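PDB 6WXU: dual oxidase maturation factor 1 from Mus musculus, which probably supports the maturation of the oxidase DUOX1 and its transport from the endoplasmic reticulum to the plasma membrane. Local coordinates for residues F18-D21 and T22-V26; L101-L105 and G106-I110. All blocks are in the same frame, centred on the assembly; numbering follows the deposited sequence.

Interaction 1: residues F18-D21 and T22-V26; sequences FPMD and TTLAV. With PLC (diundecyl phosphatidyl choline), chain O; NAG (2-acetamido-2-deoxy-beta-D-glucopyranose), chain E.
Asp21, at the N-cap of helix 22-41, touches the two threonines that follow it, and its side chain can be followed outward. CB and CG stay close to the backbone of Thr22. With CG anti to the backbone N (chi1 -173°), the carboxylate lies over the helix start: OD1 is 2.7 Å from Thr22 N and 3.2 Å from O3 of an N-acetylglucosamine, while OD2 lies alongside Thr23 CG2. The choline head of the bound phospholipid lies near the carboxylate, in a doubtful position, and the opposite charges may attract. The backbone begins the helix with Ala25 N to Asp21 O (3.3 Å, 160°). Cut back to alanine, the cap would have no carboxylate, and the sugar O3 is likely to lose its acidic neighbour. Around this cap, Met20 CE crosses Leu24 CD2 at about a right angle (3.7 Å) and the Phe18 ring turns its edge to Ala25 CB (4.1 Å). Val26 CG2 meets lipid carbon C1'. Thr23 and Leu24 lean on Phe72 and Ala69 of helix 50-72, whereas Phe18 stacks edge-to-face with aromatic side chains of another protein's chain.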
ATOM      1  N   PHE B  18      23.438  -3.158 -13.067  1.00 58.62           N
ATOM      2  CA  PHE B  18      23.872  -2.255 -14.122  1.00 58.62           C
ATOM      3  C   PHE B  18      24.821  -1.210 -13.545  1.00 58.62           C
ATOM      4  O   PHE B  18      24.535  -0.638 -12.488  1.00 58.62           O
ATOM      5  CB  PHE B  18      22.673  -1.586 -14.782  1.00 58.62           C
ATOM      6  CG  PHE B  18      22.959  -1.070 -16.154  1.00 58.62           C
ATOM      7  CD1 PHE B  18      23.133  -1.941 -17.208  1.00 58.62           C
ATOM      8  CD2 PHE B  18      23.058   0.286 -16.393  1.00 58.62           C
ATOM      9  CE1 PHE B  18      23.401  -1.472 -18.470  1.00 58.62           C
ATOM     10  CE2 PHE B  18      23.327   0.760 -17.656  1.00 58.62           C
ATOM     11  CZ  PHE B  18      23.498  -0.120 -18.695  1.00 58.62           C
ATOM     12  N   PRO B  19      25.954  -0.942 -14.195  1.00 60.83           N
ATOM     13  CA  PRO B  19      26.955  -0.057 -13.572  1.00 60.83           C
ATOM     14  C   PRO B  19      26.483   1.370 -13.363  1.00 60.83           C
ATOM     15  O   PRO B  19      26.622   1.905 -12.257  1.00 60.83           O
ATOM     16  CB  PRO B  19      28.132  -0.131 -14.555  1.00 60.83           C
ATOM     17  CG  PRO B  19      27.935  -1.399 -15.297  1.00 60.83           C
ATOM     18  CD  PRO B  19      26.459  -1.565 -15.427  1.00 60.83           C
ATOM     19  N   MET B  20      25.935   2.009 -14.390  1.00 62.27           N
ATOM     20  CA  MET B  20      25.618   3.426 -14.345  1.00 62.27           C
ATOM     21  C   MET B  20      24.113   3.650 -14.440  1.00 62.27           C
ATOM     22  O   MET B  20      23.317   2.707 -14.428  1.00 62.27           O
ATOM     23  CB  MET B  20      26.358   4.155 -15.463  1.00 62.27           C
ATOM     24  CG  MET B  20      25.965   3.708 -16.850  1.00 62.27           C
ATOM     25  SD  MET B  20      26.886   4.589 -18.117  1.00 62.27           S
ATOM     26  CE  MET B  20      26.496   6.280 -17.690  1.00 62.27           C
ATOM     27  N   ASP B  21      23.723   4.918 -14.521  1.00 60.19           N
ATOM     28  CA  ASP B  21      22.319   5.263 -14.689  1.00 60.19           C
ATOM     29  C   ASP B  21      21.826   4.804 -16.053  1.00 60.19           C
ATOM     30  O   ASP B  21      22.547   4.881 -17.049  1.00 60.19           O
ATOM     31  CB  ASP B  21      22.125   6.767 -14.541  1.00 60.19           C
ATOM     32  CG  ASP B  21      20.672   7.164 -14.538  1.00 60.19           C
ATOM     33  OD1 ASP B  21      19.814   6.275 -14.371  1.00 60.19           O
ATOM     34  OD2 ASP B  21      20.381   8.366 -14.703  1.00 60.19           O
ATOM     35  N   THR B  22      20.585   4.321 -16.098  1.00 60.83           N
ATOM     36  CA  THR B  22      20.065   3.758 -17.338  1.00 60.83           C
ATOM     37  C   THR B  22      19.623   4.846 -18.308  1.00 60.83           C
ATOM     38  O   THR B  22      19.961   4.801 -19.495  1.00 60.83           O
ATOM     39  CB  THR B  22      18.910   2.804 -17.042  1.00 60.83           C
ATOM     40  OG1 THR B  22      17.959   3.451 -16.190  1.00 60.83           O
ATOM     41  CG2 THR B  22      19.422   1.553 -16.361  1.00 60.83           C
ATOM     42  N   THR B  23      18.870   5.832 -17.823  1.00 62.01           N
ATOM     43  CA  THR B  23      18.368   6.889 -18.694  1.00 62.01           C
ATOM     44  C   THR B  23      19.463   7.805 -19.217  1.00 62.01           C
ATOM     45  O   THR B  23      19.162   8.701 -20.006  1.00 62.01           O
ATOM     46  CB  THR B  23      17.309   7.718 -17.967  1.00 62.01           C
ATOM     47  OG1 THR B  23      16.847   8.762 -18.828  1.00 62.01           O
ATOM     48  CG2 THR B  23      17.880   8.330 -16.707  1.00 62.01           C
ATOM     49  N   LEU B  24      20.711   7.614 -18.800  1.00 63.44           N
ATOM     50  CA  LEU B  24      21.851   8.306 -19.385  1.00 63.44           C
ATOM     51  C   LEU B  24      22.610   7.434 -20.370  1.00 63.44           C
ATOM     52  O   LEU B  24      23.057   7.922 -21.413  1.00 63.44           O
ATOM     53  CB  LEU B  24      22.805   8.777 -18.285  1.00 63.44           C
ATOM     54  CG  LEU B  24      24.093   9.463 -18.733  1.00 63.44           C
ATOM     55  CD1 LEU B  24      23.780  10.756 -19.451  1.00 63.44           C
ATOM     56  CD2 LEU B  24      25.003   9.717 -17.548  1.00 63.44           C
ATOM     57  N   ALA B  25      22.763   6.147 -20.056  1.00 62.91           N
ATOM     58  CA  ALA B  25      23.369   5.223 -21.002  1.00 62.91           C
ATOM     59  C   ALA B  25      22.541   5.109 -22.269  1.00 62.91           C
ATOM     60  O   ALA B  25      23.098   4.948 -23.360  1.00 62.91           O
ATOM     61  CB  ALA B  25      23.545   3.852 -20.357  1.00 62.91           C
ATOM     62  N   VAL B  26      21.215   5.201 -22.150  1.00 64.28           N
ATOM     63  CA  VAL B  26      20.360   5.169 -23.332  1.00 64.28           C
ATOM     64  C   VAL B  26      20.691   6.333 -24.258  1.00 64.28           C
ATOM     65  O   VAL B  26      20.854   6.160 -25.470  1.00 64.28           O
ATOM     66  CB  VAL B  26      18.878   5.180 -22.921  1.00 64.28           C
ATOM     67  CG1 VAL B  26      18.002   5.388 -24.130  1.00 64.28           C
ATOM     68  CG2 VAL B  26      18.523   3.884 -22.238  1.00 64.28           C
TER
HETATM   69  C1  PLC O 414      14.995   0.377 -17.536  1.00 20.00           C
HETATM   70  C2  PLC O 414      15.094   1.116 -18.852  1.00 20.00           C
HETATM   71  C3  PLC O 414      14.718   2.551 -18.659  1.00 20.00           C
HETATM   72  C4  PLC O 414      14.355   3.268 -13.715  1.00 20.00           C
HETATM   73  C5  PLC O 414      14.849   4.501 -14.486  1.00 20.00           C
HETATM   74  C6  PLC O 414      17.173   4.460 -13.727  1.00 20.00           C
HETATM   75  C7  PLC O 414      16.258   6.461 -14.427  1.00 20.00           C
HETATM   76  C8  PLC O 414      15.468   5.530 -12.382  1.00 20.00           C
HETATM   77  C'  PLC O 414      16.696   0.449 -20.570  1.00 20.00           C
HETATM   78  C1' PLC O 414      18.066   0.220 -21.124  1.00 20.00           C
HETATM   79  C2' PLC O 414      17.964  -0.628 -22.377  1.00 20.00           C
HETATM   80  C3' PLC O 414      18.790  -0.180 -23.579  1.00 20.00           C
HETATM   81  C4' PLC O 414      17.988   0.533 -24.667  1.00 20.00           C
HETATM   82  C5' PLC O 414      18.834   0.392 -25.907  1.00 20.00           C
HETATM   83  C6' PLC O 414      18.838   1.564 -26.847  1.00 20.00           C
HETATM   84  C7' PLC O 414      20.218   1.593 -27.484  1.00 20.00           C
HETATM   85  C8' PLC O 414      20.263   1.963 -28.965  1.00 20.00           C
HETATM   86  C9' PLC O 414      20.382   0.764 -29.898  1.00 20.00           C
HETATM   87  CA' PLC O 414      21.778   0.416 -30.345  1.00 20.00           C
HETATM   88  CB' PLC O 414      21.727  -0.580 -31.462  1.00 20.00           C
HETATM   89  CB  PLC O 414      14.755   4.565 -20.060  1.00 20.00           C
HETATM   90  C1B PLC O 414      14.773   5.161 -21.433  1.00 20.00           C
HETATM   91  C2B PLC O 414      14.301   6.597 -21.422  1.00 20.00           C
HETATM   92  C3B PLC O 414      14.936   7.333 -22.586  1.00 20.00           C
HETATM   93  C4B PLC O 414      14.429   8.751 -22.627  1.00 20.00           C
HETATM   94  C5B PLC O 414      14.291   9.198 -24.063  1.00 20.00           C
HETATM   95  C6B PLC O 414      15.665   9.266 -24.678  1.00 20.00           C
HETATM   96  C7B PLC O 414      15.612   9.004 -26.166  1.00 20.00           C
HETATM   97  C8B PLC O 414      14.830  10.082 -26.882  1.00 20.00           C
HETATM   98  C9B PLC O 414      15.391  10.292 -28.284  1.00 20.00           C
HETATM   99  CAA PLC O 414      14.710  11.456 -28.963  1.00 20.00           C
HETATM  100  CBA PLC O 414      13.318  11.642 -28.405  1.00 20.00           C
HETATM  101  O'  PLC O 414      15.748   0.148 -21.202  1.00 20.00           O
HETATM  102  OB  PLC O 414      14.594   5.224 -19.073  1.00 20.00           O
HETATM  103  O2  PLC O 414      16.443   1.078 -19.308  1.00 20.00           O
HETATM  104  O3  PLC O 414      14.936   3.158 -19.899  1.00 20.00           O
HETATM  105  O1P PLC O 414      16.101   1.355 -14.829  1.00 20.00           O
HETATM  106  O2P PLC O 414      14.165  -0.238 -14.374  1.00 20.00           O
HETATM  107  O3P PLC O 414      14.263   1.072 -16.541  1.00 20.00           O
HETATM  108  O4P PLC O 414      13.832   2.218 -14.536  1.00 20.00           O
HETATM  109  N   PLC O 414      15.915   5.212 -13.745  1.00 20.00           N
HETATM  110  P   PLC O 414      14.691   0.972 -15.014  1.00 20.00           P
HETATM  111  C1  NAG E   1      19.159   7.787  -8.377  1.00 47.26           C
HETATM  112  C2  NAG E   1      20.043   7.272  -9.510  1.00 47.26           C
HETATM  113  C3  NAG E   1      19.307   6.214 -10.331  1.00 47.26           C
HETATM  114  C4  NAG E   1      18.718   5.128  -9.443  1.00 47.26           C
HETATM  115  C5  NAG E   1      17.885   5.762  -8.336  1.00 47.26           C
HETATM  116  C6  NAG E   1      17.373   4.760  -7.330  1.00 47.26           C
HETATM  117  C7  NAG E   1      21.740   8.725 -10.537  1.00 47.26           C
HETATM  118  C8  NAG E   1      21.978   9.881 -11.455  1.00 47.26           C
HETATM  119  N2  NAG E   1      20.464   8.369 -10.366  1.00 47.26           N
HETATM  120  O3  NAG E   1      20.215   5.631 -11.255  1.00 47.26           O
HETATM  121  O4  NAG E   1      17.874   4.296 -10.231  1.00 47.26           O
HETATM  122  O5  NAG E   1      18.687   6.699  -7.607  1.00 47.26           O
HETATM  123  O6  NAG E   1      18.397   3.855  -6.938  1.00 47.26           O
HETATM  124  O7  NAG E   1      22.658   8.141  -9.976  1.00 47.26           O

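Interaction 2: residues L101-L105 and G106-I110; sequences LQIGL and GGVNI. With NAG (2-acetamido-2-deoxy-beta-D-glucopyranose), chain E.
Two groups of the facing strand grip the carbonyl oxygen of Gln102. Asn109 N gives it a nearly straight hydrogen bond (2.9 Å, 171°), with the donor tilted 27° from the carbonyl plane, and the CA-H of Val108 adds a longer contact. The return bond, Gln102 N to Asn109 O, is weak and bent. Nearer the turn, Gly104 N bonds to Gly107 O at 3.0 Å, almost in line with that carbonyl.

On one face of the sheet, Leu101, Ile103, Val108 and Ile110 form an apolar row. Val108 is central to it: its CG2 stands anti to the backbone N, where Leu101 CD2 comes obliquely to within 3.6 Å and Ile103 CG1 lies alongside at 4.0 Å. Leu101 CD2 also runs beside Ile110 CG1 (4.0 Å). Ile103 continues this row to Tyr173 of helix 170-199.

The other face carries Gln102 and Asn109, whose amide planes stand 45° apart. Gln102 OE1 is 4.0 Å from Asn109 CB, while beyond CB the Asn109 side chain turns off to the sugar: ND2 is bonded covalently to C1 of N-acetylglucosamine (1.4 Å) and is also hydrogen-bonded to Asn127 OD1, which helps to fix the turn of the glycosylated amide. Asn109 is thus a glycosylation site as well as a strand residue.

At Gly107, the backbone angles would jam any side chain against the preceding carbonyl oxygen, so glycine suits the place. Strands 77-86 and 128-130 bond to the outer sides of this pair, at Leu101 and Ile103 and at Val108 and Ile110 respectively. The whole is a classic antiparallel beta hairpin, with a short glycine-rich turn, in the middle of the five-stranded sheet, predicted to be extracellular.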
ATOM      1  N   LEU B 101      24.793  14.386  -1.478  1.00 42.97           N
ATOM      2  CA  LEU B 101      23.501  14.836  -1.971  1.00 42.97           C
ATOM      3  C   LEU B 101      23.611  15.157  -3.451  1.00 42.97           C
ATOM      4  O   LEU B 101      24.649  15.621  -3.922  1.00 42.97           O
ATOM      5  CB  LEU B 101      23.015  16.078  -1.230  1.00 42.97           C
ATOM      6  CG  LEU B 101      22.068  15.913  -0.052  1.00 42.97           C
ATOM      7  CD1 LEU B 101      21.732  17.271   0.504  1.00 42.97           C
ATOM      8  CD2 LEU B 101      20.817  15.201  -0.491  1.00 42.97           C
ATOM      9  N   GLN B 102      22.525  14.920  -4.180  1.00 44.43           N
ATOM     10  CA  GLN B 102      22.489  15.211  -5.610  1.00 44.43           C
ATOM     11  C   GLN B 102      21.069  15.648  -5.947  1.00 44.43           C
ATOM     12  O   GLN B 102      20.197  14.806  -6.165  1.00 44.43           O
ATOM     13  CB  GLN B 102      22.911  14.000  -6.425  1.00 44.43           C
ATOM     14  CG  GLN B 102      24.399  13.753  -6.450  1.00 44.43           C
ATOM     15  CD  GLN B 102      24.759  12.569  -7.301  1.00 44.43           C
ATOM     16  OE1 GLN B 102      23.966  11.646  -7.462  1.00 44.43           O
ATOM     17  NE2 GLN B 102      25.957  12.589  -7.867  1.00 44.43           N
ATOM     18  N   ILE B 103      20.849  16.954  -5.996  1.00 44.40           N
ATOM     19  CA  ILE B 103      19.517  17.523  -6.150  1.00 44.40           C
ATOM     20  C   ILE B 103      19.307  17.844  -7.621  1.00 44.40           C
ATOM     21  O   ILE B 103      19.974  18.719  -8.176  1.00 44.40           O
ATOM     22  CB  ILE B 103      19.335  18.770  -5.280  1.00 44.40           C
ATOM     23  CG1 ILE B 103      19.835  18.502  -3.867  1.00 44.40           C
ATOM     24  CG2 ILE B 103      17.884  19.169  -5.232  1.00 44.40           C
ATOM     25  CD1 ILE B 103      19.872  19.721  -3.009  1.00 44.40           C
ATOM     26  N   GLY B 104      18.380  17.144  -8.250  1.00 45.69           N
ATOM     27  CA  GLY B 104      18.034  17.377  -9.637  1.00 45.69           C
ATOM     28  C   GLY B 104      16.851  18.302  -9.785  1.00 45.69           C
ATOM     29  O   GLY B 104      16.591  19.160  -8.939  1.00 45.69           O
ATOM     30  N   LEU B 105      16.119  18.129 -10.879  1.00 46.01           N
ATOM     31  CA  LEU B 105      14.945  18.952 -11.125  1.00 46.01           C
ATOM     32  C   LEU B 105      13.665  18.313 -10.618  1.00 46.01           C
ATOM     33  O   LEU B 105      12.719  19.029 -10.277  1.00 46.01           O
ATOM     34  CB  LEU B 105      14.810  19.248 -12.620  1.00 46.01           C
ATOM     35  CG  LEU B 105      15.895  20.114 -13.254  1.00 46.01           C
ATOM     36  CD1 LEU B 105      15.653  20.251 -14.734  1.00 46.01           C
ATOM     37  CD2 LEU B 105      15.940  21.472 -12.605  1.00 46.01           C
ATOM     38  N   GLY B 106      13.607  16.990 -10.551  1.00 47.85           N
ATOM     39  CA  GLY B 106      12.402  16.332 -10.096  1.00 47.85           C
ATOM     40  C   GLY B 106      12.654  15.287  -9.035  1.00 47.85           C
ATOM     41  O   GLY B 106      11.976  14.260  -8.998  1.00 47.85           O
ATOM     42  N   GLY B 107      13.626  15.531  -8.174  1.00 44.20           N
ATOM     43  CA  GLY B 107      13.940  14.594  -7.118  1.00 44.20           C
ATOM     44  C   GLY B 107      15.353  14.796  -6.626  1.00 44.20           C
ATOM     45  O   GLY B 107      16.076  15.675  -7.085  1.00 44.20           O
ATOM     46  N   VAL B 108      15.732  13.948  -5.678  1.00 42.82           N
ATOM     47  CA  VAL B 108      17.042  14.014  -5.044  1.00 42.82           C
ATOM     48  C   VAL B 108      17.569  12.598  -4.874  1.00 42.82           C
ATOM     49  O   VAL B 108      16.812  11.680  -4.547  1.00 42.82           O
ATOM     50  CB  VAL B 108      16.967  14.756  -3.693  1.00 42.82           C
ATOM     51  CG1 VAL B 108      16.038  14.046  -2.742  1.00 42.82           C
ATOM     52  CG2 VAL B 108      18.329  14.894  -3.082  1.00 42.82           C
ATOM     53  N   ASN B 109      18.863  12.410  -5.118  1.00 42.78           N
ATOM     54  CA  ASN B 109      19.523  11.129  -4.908  1.00 42.78           C
ATOM     55  C   ASN B 109      20.489  11.253  -3.740  1.00 42.78           C
ATOM     56  O   ASN B 109      21.324  12.158  -3.714  1.00 42.78           O
ATOM     57  CB  ASN B 109      20.262  10.659  -6.165  1.00 42.78           C
ATOM     58  CG  ASN B 109      19.384   9.828  -7.079  1.00 42.78           C
ATOM     59  OD1 ASN B 109      18.262  10.209  -7.382  1.00 42.78           O
ATOM     60  ND2 ASN B 109      19.893   8.683  -7.515  1.00 42.78           N
ATOM     61  N   ILE B 110      20.371  10.344  -2.779  1.00 41.28           N
ATOM     62  CA  ILE B 110      21.187  10.343  -1.573  1.00 41.28           C
ATOM     63  C   ILE B 110      22.074   9.110  -1.601  1.00 41.28           C
ATOM     64  O   ILE B 110      21.586   7.996  -1.811  1.00 41.28           O
ATOM     65  CB  ILE B 110      20.314  10.359  -0.308  1.00 41.28           C
ATOM     66  CG1 ILE B 110      19.309  11.503  -0.375  1.00 41.28           C
ATOM     67  CG2 ILE B 110      21.171  10.485   0.927  1.00 41.28           C
ATOM     68  CD1 ILE B 110      18.298  11.461   0.709  1.00 41.28           C
TER
HETATM   69  C1  NAG E   1      19.159   7.787  -8.377  1.00 47.26           C
HETATM   70  C2  NAG E   1      20.043   7.272  -9.510  1.00 47.26           C
HETATM   71  C3  NAG E   1      19.307   6.214 -10.331  1.00 47.26           C
HETATM   72  C4  NAG E   1      18.718   5.128  -9.443  1.00 47.26           C
HETATM   73  C5  NAG E   1      17.885   5.762  -8.336  1.00 47.26           C
HETATM   74  C6  NAG E   1      17.373   4.760  -7.330  1.00 47.26           C
HETATM   75  C7  NAG E   1      21.740   8.725 -10.537  1.00 47.26           C
HETATM   76  C8  NAG E   1      21.978   9.881 -11.455  1.00 47.26           C
HETATM   77  N2  NAG E   1      20.464   8.369 -10.366  1.00 47.26           N
HETATM   78  O3  NAG E   1      20.215   5.631 -11.255  1.00 47.26           O
HETATM   79  O4  NAG E   1      17.874   4.296 -10.231  1.00 47.26           O
HETATM   80  O5  NAG E   1      18.687   6.699  -7.607  1.00 47.26           O
HETATM   81  O6  NAG E   1      18.397   3.855  -6.938  1.00 47.26           O
HETATM   82  O7  NAG E   1      22.658   8.141  -9.976  1.00 47.26           O

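In the fold
Interaction 1 comes first along the chain, where the N-terminal loop enters helix 22-41; interaction 2 follows in the hairpin of strands 94-103 and 108-111. Their centres lie 16 Å apart and their nearest atoms about 7 Å, so the protein parts do not touch. Both touch one N-acetylglucosamine: it is bonded to Asn109 and lies close to Asp21. One contact thus belongs to the start of a predicted transmembrane helix and its lipid, the other to the predicted extracellular sheet, and the glycan probably lies near the border between them. The glycosylated hairpin and the lipid-facing helix start are thereby set side by side, with the sugar between.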